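Long-range contacts in avirulence protein AvrP123 (Melampsora lini, PDB 5VJJ), which is a zinc-binding effector of flax rust, recognised by the flax disease resistance protein P and possibly active in the plant nucleus: residues 16-21 / 56-61; 37-42 / 75-80; 52-57 / 66-71. One frame throughout, in Å; residues are numbered along the deposited sequence.

Contact 1. Residues 16-21 / 56-61. With ZN (zinc ion), chain C.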
loop_
_atom_site.group_PDB
_atom_site.type_symbol
_atom_site.label_atom_id
_atom_site.label_comp_id
_atom_site.label_asym_id
_atom_site.label_seq_id
_atom_site.Cartn_x
_atom_site.Cartn_y
_atom_site.Cartn_z
ATOM N N CYS A 16 0.195 1.825 11.932
ATOM C CA CYS A 16 -0.635 2.895 11.404
ATOM C C CYS A 16 0.245 4.054 10.939
ATOM O O CYS A 16 1.430 4.143 11.271
ATOM C CB CYS A 16 -1.635 3.370 12.466
ATOM S SG CYS A 16 -2.634 4.833 12.016
ATOM N N LEU A 17 -0.349 4.951 10.147
ATOM C CA LEU A 17 0.400 6.111 9.677
ATOM C C LEU A 17 0.875 6.980 10.832
ATOM O O LEU A 17 1.876 7.694 10.698
ATOM C CB LEU A 17 -0.449 6.930 8.716
ATOM C CG LEU A 17 -0.829 6.210 7.423
ATOM C CD1 LEU A 17 -1.824 7.052 6.642
ATOM C CD2 LEU A 17 0.404 5.909 6.589
ATOM N N CYS A 18 0.177 6.945 11.967
ATOM C CA CYS A 18 0.653 7.623 13.167
ATOM C C CYS A 18 1.774 6.857 13.861
ATOM O O CYS A 18 2.288 7.336 14.876
ATOM C CB CYS A 18 -0.508 7.843 14.142
ATOM S SG CYS A 18 -0.986 6.372 15.070
ATOM N N ARG A 19 2.145 5.687 13.338
ATOM C CA ARG A 19 3.249 4.824 13.741
ATOM C C ARG A 19 2.866 3.871 14.878
ATOM O O ARG A 19 3.667 3.001 15.221
ATOM C CB ARG A 19 4.521 5.601 14.137
ATOM C CG ARG A 19 5.158 6.322 12.960
ATOM C CD ARG A 19 6.525 6.907 13.291
ATOM N NE ARG A 19 6.439 8.140 14.075
ATOM C CZ ARG A 19 6.709 8.243 15.375
ATOM N NH1 ARG A 19 7.095 7.185 16.082
ATOM N NH2 ARG A 19 6.599 9.421 15.977
ATOM N N ARG A 20 1.676 3.984 15.462
ATOM C CA ARG A 20 1.239 3.003 16.446
ATOM C C ARG A 20 0.923 1.673 15.764
ATOM O O ARG A 20 0.662 1.609 14.559
ATOM C CB ARG A 20 0.005 3.502 17.202
ATOM C CG ARG A 20 0.299 4.572 18.233
ATOM C CD ARG A 20 -0.983 5.184 18.751
ATOM N NE ARG A 20 -0.729 6.210 19.756
ATOM C CZ ARG A 20 -0.555 7.501 19.490
ATOM N NH1 ARG A 20 -0.600 7.947 18.241
ATOM N NH2 ARG A 20 -0.331 8.353 20.482
ATOM N N ILE A 21 0.945 0.604 16.555
ATOM C CA ILE A 21 0.602 -0.721 16.049
ATOM C C ILE A 21 -0.911 -0.892 16.111
ATOM O O ILE A 21 -1.537 -0.657 17.152
ATOM C CB ILE A 21 1.328 -1.816 16.846
ATOM C CG1 ILE A 21 2.847 -1.587 16.819
ATOM C CG2 ILE A 21 0.994 -3.193 16.299
ATOM C CD1 ILE A 21 3.463 -1.536 15.427
ATOM N N TYR A 56 -7.467 -1.339 9.174
ATOM C CA TYR A 56 -7.177 -1.583 10.576
ATOM C C TYR A 56 -7.957 -0.600 11.438
ATOM O O TYR A 56 -8.597 0.331 10.943
ATOM C CB TYR A 56 -5.676 -1.487 10.846
ATOM C CG TYR A 56 -5.040 -0.266 10.237
ATOM C CD1 TYR A 56 -4.474 -0.314 8.973
ATOM C CD2 TYR A 56 -5.007 0.939 10.925
ATOM C CE1 TYR A 56 -3.889 0.802 8.413
ATOM C CE2 TYR A 56 -4.423 2.052 10.375
ATOM C CZ TYR A 56 -3.864 1.984 9.120
ATOM O OH TYR A 56 -3.281 3.108 8.566
ATOM N N ARG A 57 -7.901 -0.832 12.746
ATOM C CA ARG A 57 -8.607 -0.037 13.748
ATOM C C ARG A 57 -7.560 0.438 14.749
ATOM O O ARG A 57 -7.247 -0.269 15.705
ATOM C CB ARG A 57 -9.705 -0.859 14.425
ATOM C CG ARG A 57 -10.524 -0.102 15.473
ATOM C CD ARG A 57 -11.670 0.664 14.836
ATOM N NE ARG A 57 -12.770 -0.217 14.448
ATOM C CZ ARG A 57 -13.870 -0.427 15.170
ATOM N NH1 ARG A 57 -14.051 0.184 16.336
ATOM N NH2 ARG A 57 -14.802 -1.251 14.717
ATOM N N CYS A 58 -7.018 1.632 14.528
ATOM C CA CYS A 58 -5.938 2.127 15.378
ATOM C C CYS A 58 -6.479 2.521 16.749
ATOM O O CYS A 58 -7.498 3.219 16.830
ATOM C CB CYS A 58 -5.256 3.328 14.733
ATOM S SG CYS A 58 -3.880 3.982 15.706
ATOM N N PRO A 59 -5.822 2.124 17.845
ATOM C CA PRO A 59 -6.305 2.548 19.172
ATOM C C PRO A 59 -6.348 4.053 19.332
ATOM O O PRO A 59 -7.139 4.562 20.136
ATOM C CB PRO A 59 -5.295 1.911 20.135
ATOM C CG PRO A 59 -4.067 1.727 19.320
ATOM C CD PRO A 59 -4.555 1.379 17.942
ATOM N N ASN A 60 -5.514 4.779 18.594
ATOM C CA ASN A 60 -5.519 6.237 18.622
ATOM C C ASN A 60 -6.464 6.810 17.567
ATOM O O ASN A 60 -7.390 7.556 17.893
ATOM C CB ASN A 60 -4.095 6.759 18.407
ATOM C CG ASN A 60 -4.016 8.267 18.441
ATOM O OD1 ASN A 60 -4.106 8.880 19.503
ATOM N ND2 ASN A 60 -3.833 8.874 17.274
ATOM N N CYS A 61 -6.247 6.451 16.304
ATOM C CA CYS A 61 -6.957 7.053 15.186
ATOM C C CYS A 61 -8.304 6.409 14.891
ATOM O O CYS A 61 -9.073 6.964 14.100
ATOM C CB CYS A 61 -6.099 6.979 13.922
ATOM S SG CYS A 61 -4.375 7.401 14.161
HETATM ZN ZN ZN C . -3.020 5.585 14.231
#

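Contact 2. Residues 37-42 / 75-80. With ZN (zinc ion), chain E.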
loop_
_atom_site.group_PDB
_atom_site.type_symbol
_atom_site.label_atom_id
_atom_site.label_comp_id
_atom_site.label_asym_id
_atom_site.label_seq_id
_atom_site.Cartn_x
_atom_site.Cartn_y
_atom_site.Cartn_z
ATOM N N LEU A 37 4.215 8.423 -12.013
ATOM C CA LEU A 37 5.576 7.985 -12.283
ATOM C C LEU A 37 6.456 9.164 -12.681
ATOM O O LEU A 37 5.997 10.131 -13.295
ATOM C CB LEU A 37 5.592 6.929 -13.389
ATOM C CG LEU A 37 4.592 5.785 -13.207
ATOM C CD1 LEU A 37 4.584 4.884 -14.432
ATOM C CD2 LEU A 37 4.893 4.983 -11.945
ATOM N N ASN A 38 7.736 9.068 -12.324
ATOM C CA ASN A 38 8.729 10.080 -12.677
ATOM C C ASN A 38 9.947 9.371 -13.260
ATOM O O ASN A 38 10.779 8.835 -12.521
ATOM C CB ASN A 38 9.107 10.932 -11.470
ATOM C CG ASN A 38 7.933 11.719 -10.921
ATOM O OD1 ASN A 38 7.621 11.644 -9.731
ATOM N ND2 ASN A 38 7.274 12.481 -11.790
ATOM N N CYS A 39 10.036 9.360 -14.578
ATOM C CA CYS A 39 11.199 8.910 -15.313
ATOM C C CYS A 39 11.812 10.095 -16.050
ATOM O O CYS A 39 11.147 11.113 -16.267
ATOM C CB CYS A 39 10.812 7.801 -16.304
ATOM S SG CYS A 39 9.997 8.358 -17.807
ATOM N N PRO A 40 13.086 10.009 -16.446
ATOM C CA PRO A 40 13.736 11.181 -17.059
ATOM C C PRO A 40 13.106 11.626 -18.370
ATOM O O PRO A 40 13.498 12.681 -18.883
ATOM C CB PRO A 40 15.183 10.716 -17.268
ATOM C CG PRO A 40 15.096 9.239 -17.339
ATOM C CD PRO A 40 13.983 8.842 -16.411
ATOM N N CYS A 41 12.154 10.874 -18.923
ATOM C CA CYS A 41 11.472 11.249 -20.152
ATOM C C CYS A 41 10.021 11.626 -19.849
ATOM O O CYS A 41 9.617 11.761 -18.688
ATOM C CB CYS A 41 11.553 10.112 -21.175
ATOM S SG CYS A 41 10.388 8.762 -20.889
ATOM N N ASP A 42 9.231 11.786 -20.912
ATOM C CA ASP A 42 7.853 12.247 -20.817
ATOM C C ASP A 42 6.846 11.102 -20.789
ATOM O O ASP A 42 5.662 11.322 -21.067
ATOM C CB ASP A 42 7.536 13.189 -21.981
ATOM C CG ASP A 42 8.206 14.542 -21.834
ATOM O OD1 ASP A 42 8.129 15.131 -20.735
ATOM O OD2 ASP A 42 8.807 15.020 -22.819
ATOM N N GLY A 75 12.819 6.651 -10.961
ATOM C CA GLY A 75 14.056 6.048 -11.407
ATOM C C GLY A 75 14.245 6.252 -12.898
ATOM O O GLY A 75 13.619 7.116 -13.507
ATOM N N THR A 76 15.122 5.431 -13.467
ATOM C CA THR A 76 15.423 5.527 -14.884
ATOM C C THR A 76 14.241 5.025 -15.708
ATOM O O THR A 76 13.278 4.453 -15.190
ATOM C CB THR A 76 16.675 4.722 -15.232
ATOM O OG1 THR A 76 16.403 3.323 -15.087
ATOM C CG2 THR A 76 17.837 5.107 -14.329
ATOM N N CYS A 77 14.328 5.250 -17.020
ATOM C CA CYS A 77 13.289 4.770 -17.922
ATOM C C CYS A 77 13.200 3.251 -17.912
ATOM O O CYS A 77 12.108 2.691 -18.063
ATOM C CB CYS A 77 13.555 5.284 -19.336
ATOM S SG CYS A 77 13.299 7.064 -19.517
ATOM N N GLN A 78 14.330 2.567 -17.727
ATOM C CA GLN A 78 14.315 1.108 -17.689
ATOM C C GLN A 78 13.651 0.587 -16.418
ATOM O O GLN A 78 12.981 -0.452 -16.451
ATOM C CB GLN A 78 15.746 0.573 -17.805
ATOM C CG GLN A 78 15.861 -0.947 -17.777
ATOM C CD GLN A 78 15.137 -1.611 -18.931
ATOM O OE1 GLN A 78 14.843 -0.975 -19.944
ATOM N NE2 GLN A 78 14.842 -2.896 -18.783
ATOM N N GLN A 79 13.817 1.296 -15.301
ATOM C CA GLN A 79 13.253 0.848 -14.032
ATOM C C GLN A 79 11.752 1.110 -13.955
ATOM O O GLN A 79 10.990 0.243 -13.512
ATOM C CB GLN A 79 13.979 1.538 -12.876
ATOM C CG GLN A 79 15.473 1.241 -12.834
ATOM C CD GLN A 79 16.254 2.250 -12.014
ATOM O OE1 GLN A 79 16.030 3.458 -12.114
ATOM N NE2 GLN A 79 17.182 1.758 -11.199
ATOM N N VAL A 80 11.304 2.291 -14.382
ATOM C CA VAL A 80 9.890 2.637 -14.268
ATOM C C VAL A 80 9.057 1.901 -15.314
ATOM O O VAL A 80 8.048 1.270 -14.984
ATOM C CB VAL A 80 9.707 4.163 -14.371
ATOM C CG1 VAL A 80 8.234 4.525 -14.462
ATOM C CG2 VAL A 80 10.339 4.855 -13.171
HETATM ZN ZN ZN E . 11.031 7.014 -19.440
#

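Contact 3. Residues 52-57 / 66-71. With ZN (zinc ion), chain D.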
loop_
_atom_site.group_PDB
_atom_site.type_symbol
_atom_site.label_atom_id
_atom_site.label_comp_id
_atom_site.label_asym_id
_atom_site.label_seq_id
_atom_site.Cartn_x
_atom_site.Cartn_y
_atom_site.Cartn_z
ATOM N N GLU A 52 -1.096 -3.033 -2.227
ATOM C CA GLU A 52 -2.026 -3.635 -1.282
ATOM C C GLU A 52 -2.615 -2.555 -0.391
ATOM O O GLU A 52 -1.964 -1.549 -0.093
ATOM C CB GLU A 52 -1.357 -4.693 -0.390
ATOM C CG GLU A 52 -0.978 -5.976 -1.091
ATOM C CD GLU A 52 -0.434 -7.006 -0.123
ATOM O OE1 GLU A 52 0.066 -6.602 0.952
ATOM O OE2 GLU A 52 -0.515 -8.213 -0.437
ATOM N N GLN A 53 -3.847 -2.785 0.048
ATOM C CA GLN A 53 -4.538 -1.886 0.955
ATOM C C GLN A 53 -4.694 -2.552 2.315
ATOM O O GLN A 53 -4.958 -3.759 2.403
ATOM C CB GLN A 53 -5.905 -1.488 0.403
ATOM C CG GLN A 53 -6.633 -0.468 1.257
ATOM C CD GLN A 53 -7.853 0.093 0.558
ATOM O OE1 GLN A 53 -8.023 -0.078 -0.650
ATOM N NE2 GLN A 53 -8.715 0.759 1.314
ATOM N N TYR A 54 -4.513 -1.761 3.370
ATOM C CA TYR A 54 -4.579 -2.242 4.740
ATOM C C TYR A 54 -5.760 -1.590 5.439
ATOM O O TYR A 54 -5.905 -0.365 5.409
ATOM C CB TYR A 54 -3.281 -1.941 5.491
ATOM C CG TYR A 54 -2.048 -2.497 4.812
ATOM C CD1 TYR A 54 -1.730 -3.847 4.903
ATOM C CD2 TYR A 54 -1.205 -1.673 4.078
ATOM C CE1 TYR A 54 -0.605 -4.360 4.279
ATOM C CE2 TYR A 54 -0.079 -2.177 3.451
ATOM C CZ TYR A 54 0.216 -3.518 3.556
ATOM O OH TYR A 54 1.333 -4.019 2.934
ATOM N N MET A 55 -6.610 -2.417 6.039
ATOM C CA MET A 55 -7.737 -1.970 6.845
ATOM C C MET A 55 -7.443 -2.333 8.292
ATOM O O MET A 55 -7.189 -3.503 8.600
ATOM C CB MET A 55 -9.039 -2.627 6.382
ATOM C CG MET A 55 -9.551 -2.145 5.032
ATOM S SD MET A 55 -10.307 -0.517 5.167
ATOM C CE MET A 55 -11.419 -0.547 3.768
ATOM N N TYR A 56 -7.467 -1.339 9.174
ATOM C CA TYR A 56 -7.177 -1.583 10.576
ATOM C C TYR A 56 -7.957 -0.600 11.438
ATOM O O TYR A 56 -8.597 0.331 10.943
ATOM C CB TYR A 56 -5.676 -1.487 10.846
ATOM C CG TYR A 56 -5.040 -0.266 10.237
ATOM C CD1 TYR A 56 -4.474 -0.314 8.973
ATOM C CD2 TYR A 56 -5.007 0.939 10.925
ATOM C CE1 TYR A 56 -3.889 0.802 8.413
ATOM C CE2 TYR A 56 -4.423 2.052 10.375
ATOM C CZ TYR A 56 -3.864 1.984 9.120
ATOM O OH TYR A 56 -3.281 3.108 8.566
ATOM N N ARG A 57 -7.901 -0.832 12.746
ATOM C CA ARG A 57 -8.607 -0.037 13.748
ATOM C C ARG A 57 -7.560 0.438 14.749
ATOM O O ARG A 57 -7.247 -0.269 15.705
ATOM C CB ARG A 57 -9.705 -0.859 14.425
ATOM C CG ARG A 57 -10.524 -0.102 15.473
ATOM C CD ARG A 57 -11.670 0.664 14.836
ATOM N NE ARG A 57 -12.770 -0.217 14.448
ATOM C CZ ARG A 57 -13.870 -0.427 15.170
ATOM N NH1 ARG A 57 -14.051 0.184 16.336
ATOM N NH2 ARG A 57 -14.802 -1.251 14.717
ATOM N N HIS A 66 -4.630 2.611 4.548
ATOM C CA HIS A 66 -3.645 3.185 3.639
ATOM C C HIS A 66 -3.150 2.087 2.708
ATOM O O HIS A 66 -3.286 0.894 2.997
ATOM C CB HIS A 66 -2.469 3.837 4.387
ATOM C CG HIS A 66 -1.457 2.866 4.913
ATOM N ND1 HIS A 66 -1.333 2.572 6.254
ATOM C CD2 HIS A 66 -0.500 2.143 4.281
ATOM C CE1 HIS A 66 -0.355 1.702 6.425
ATOM N NE2 HIS A 66 0.165 1.423 5.243
ATOM N N VAL A 67 -2.556 2.509 1.592
ATOM C CA VAL A 67 -2.117 1.602 0.535
ATOM C C VAL A 67 -0.597 1.620 0.463
ATOM O O VAL A 67 0.035 2.662 0.675
ATOM C CB VAL A 67 -2.744 1.981 -0.824
ATOM C CG1 VAL A 67 -2.160 1.146 -1.958
ATOM C CG2 VAL A 67 -4.254 1.805 -0.779
ATOM N N ALA A 68 -0.016 0.459 0.173
ATOM C CA ALA A 68 1.419 0.308 -0.003
ATOM C C ALA A 68 1.681 -0.407 -1.319
ATOM O O ALA A 68 0.905 -1.271 -1.737
ATOM C CB ALA A 68 2.051 -0.479 1.151
ATOM N N CYS A 69 2.784 -0.038 -1.971
ATOM C CA CYS A 69 3.093 -0.535 -3.303
ATOM C C CYS A 69 4.580 -0.819 -3.417
ATOM O O CYS A 69 5.406 -0.033 -2.948
ATOM C CB CYS A 69 2.684 0.473 -4.387
ATOM S SG CYS A 69 2.880 -0.134 -6.081
ATOM N N SER A 70 4.912 -1.938 -4.062
ATOM C CA SER A 70 6.295 -2.328 -4.296
ATOM C C SER A 70 6.776 -1.998 -5.704
ATOM O O SER A 70 7.949 -2.232 -6.015
ATOM C CB SER A 70 6.470 -3.826 -4.034
ATOM O OG SER A 70 6.299 -4.126 -2.658
ATOM N N GLY A 71 5.907 -1.473 -6.562
ATOM C CA GLY A 71 6.331 -1.049 -7.881
ATOM C C GLY A 71 7.345 0.077 -7.813
ATOM O O GLY A 71 7.562 0.715 -6.783
HETATM ZN ZN ZN D . 2.869 1.642 -7.378
#

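Contact 1. Residues 16-21 / 56-61
Tyr56, near the end of strand 51-58, lays its ring beside the Cys16 side chain: CE2 comes 3.7 Å from Cys16 SG, an oblique sulfur-aromatic contact, while its hydroxyl is hydrogen-bonded to His66. Cys58 comes next, its SG anti to the backbone N (chi1 -179°) and 2.3 Å from ZN. Pro59 sets its CD against the carbonyl O of Ile21. Asn60 stacks its amide over one face of the Arg20 guanidinium, offset toward its rim, the planes 13° apart and Asn60 CG 3.4 Å from Arg20 NH1; Asn60 ND2 and Arg20 NH1, both donors, do not bond to each other. Each serves a sulfur instead: Arg20 NH1 reaches Cys18 SG in the guanidinium plane at 3.6 Å, and Asn60 ND2 reaches Cys61 SG at 3.5 Å. Cys61 completes the Cys4 site, whose ligands Cys16 and Cys18 come from the type I turn Cys16-Arg19. Backbone N-H groups serve three of the sulfurs: Cys18 N to Cys16 SG, Arg20 N to Cys18 SG and Cys61 N to Cys58 SG, the last almost straight at 179°. Four cysteines on one zinc are presumably thiolates, and these donors, with the Arg20 charge, would offset the cluster's negative charge.

Contact 2. Residues 37-42 / 75-80
A zinc site of three cysteines and one histidine pins the loop 37-42 to the short helix 77-80: Cys39, Cys41 and Cys77 bind ZN here, and His81, just past the helix, is the fourth ligand. Cys77, the first residue of the helix, can be followed outward. Its CB lies 3.1 Å from ZN, and chi1 of -70° puts SG anti to the carbonyl carbon, beside the backbone N. From there SG binds ZN at 2.3 Å and packs against the Pro40 ring, with Pro40 CG 3.6 Å from Cys77 SG. Cys39 and Cys41 both hold SG in the crowded position between backbone N and carbonyl carbon (chi1 77° and 79°), which brings the two sulfurs round to the same metal from either end of Pro40. Away from the zinc ligands, Val80 CG1 packs on Leu37, whose CD1 approaches it to 3.7 Å as the two side chains run alongside in opposing senses. Cys39 CB also touches Val80 CB. The backbones meet more lightly: Gly75 N gives a weak hydrogen bond to Asn38 O, and Cys39 CA directs its hydrogen at Gly75 O. Thr76 is the N-cap, forming a capping box with Gln79: Gln79 N donates to Thr76 OG1 at 3.3 Å, and Thr76 N donates in the carbonyl plane to Gln79 OE1 at 2.6 Å.

Contact 3. Residues 52-57 / 66-71
Two antiparallel strands of a beta hairpin pair here, and four backbone bonds cross between them, one of them weak. Glu52 and Ala68 form a hydrogen-bonded pair: Glu52 N donates to Ala68 O at 2.7 Å, and Ala68 N returns a bond to Glu52 O at 2.8 Å, both donors lying nearly along the C=O axes. Tyr54 with His66 is the second hydrogen-bonded pair, less even: Tyr54 N to His66 O is 2.9 Å, whereas His66 N to Tyr54 O is weak at 3.4 Å, and Tyr54 O takes a further bond from Ser65 OG. Between them Gln53 and Val67 are a non-hydrogen-bonded pair, with Gln53 CB and CG against Val67 CG2 and the Gln53 amide nitrogen bound to Ser65. On the face carrying Tyr54 and His66, these two rings and Tyr56 form an aromatic cluster; chi1 of 78° swings the imidazole between the two tyrosines. Its ND1 meets Tyr56 OH in the imidazole plane at 3.1 Å, a bond in which either may be the donor, while NE2 sits 3.6 Å from Tyr54 CD2, the rings oblique at 55°. Ala68 CB lies at the edge of the Tyr54 ring, in its plane, 3.6 Å from Tyr54 CE2. Past the pairing, Cys69 SG binds a second zinc with Cys33, Cys47 and His73, and accepts a bond from Gly71 N. Strand 51-58 is the middle of three: 64-69 flanks it on one side, and short strand 29-30, bonded through Phe29 to Gln53, on the other.

Overall arrangement
Three zinc sites are strung along an elongated chain: contacts 1 and 2 hold the outer sites, contact 3 gives one ligand to the middle one. Contacts 1 and 2 lie on opposite sides of the chain's centre, their centres about 34 Å apart and their nearest atoms about 19 Å apart. Contact 3 is about 13 Å from contact 1 and 24 Å from contact 2, centre to centre. It shares Tyr56 and Arg57 with contact 1, Leu17 CD2 packs on His66 ND1 at 3.8 Å, and strand 51-58, used by both, carries Cys58 of the Cys4 site. Toward contact 2 the link is the chain: strand 64-69 leads on to helix 77-80, while Leu37 lies close to Cys47 of the middle site.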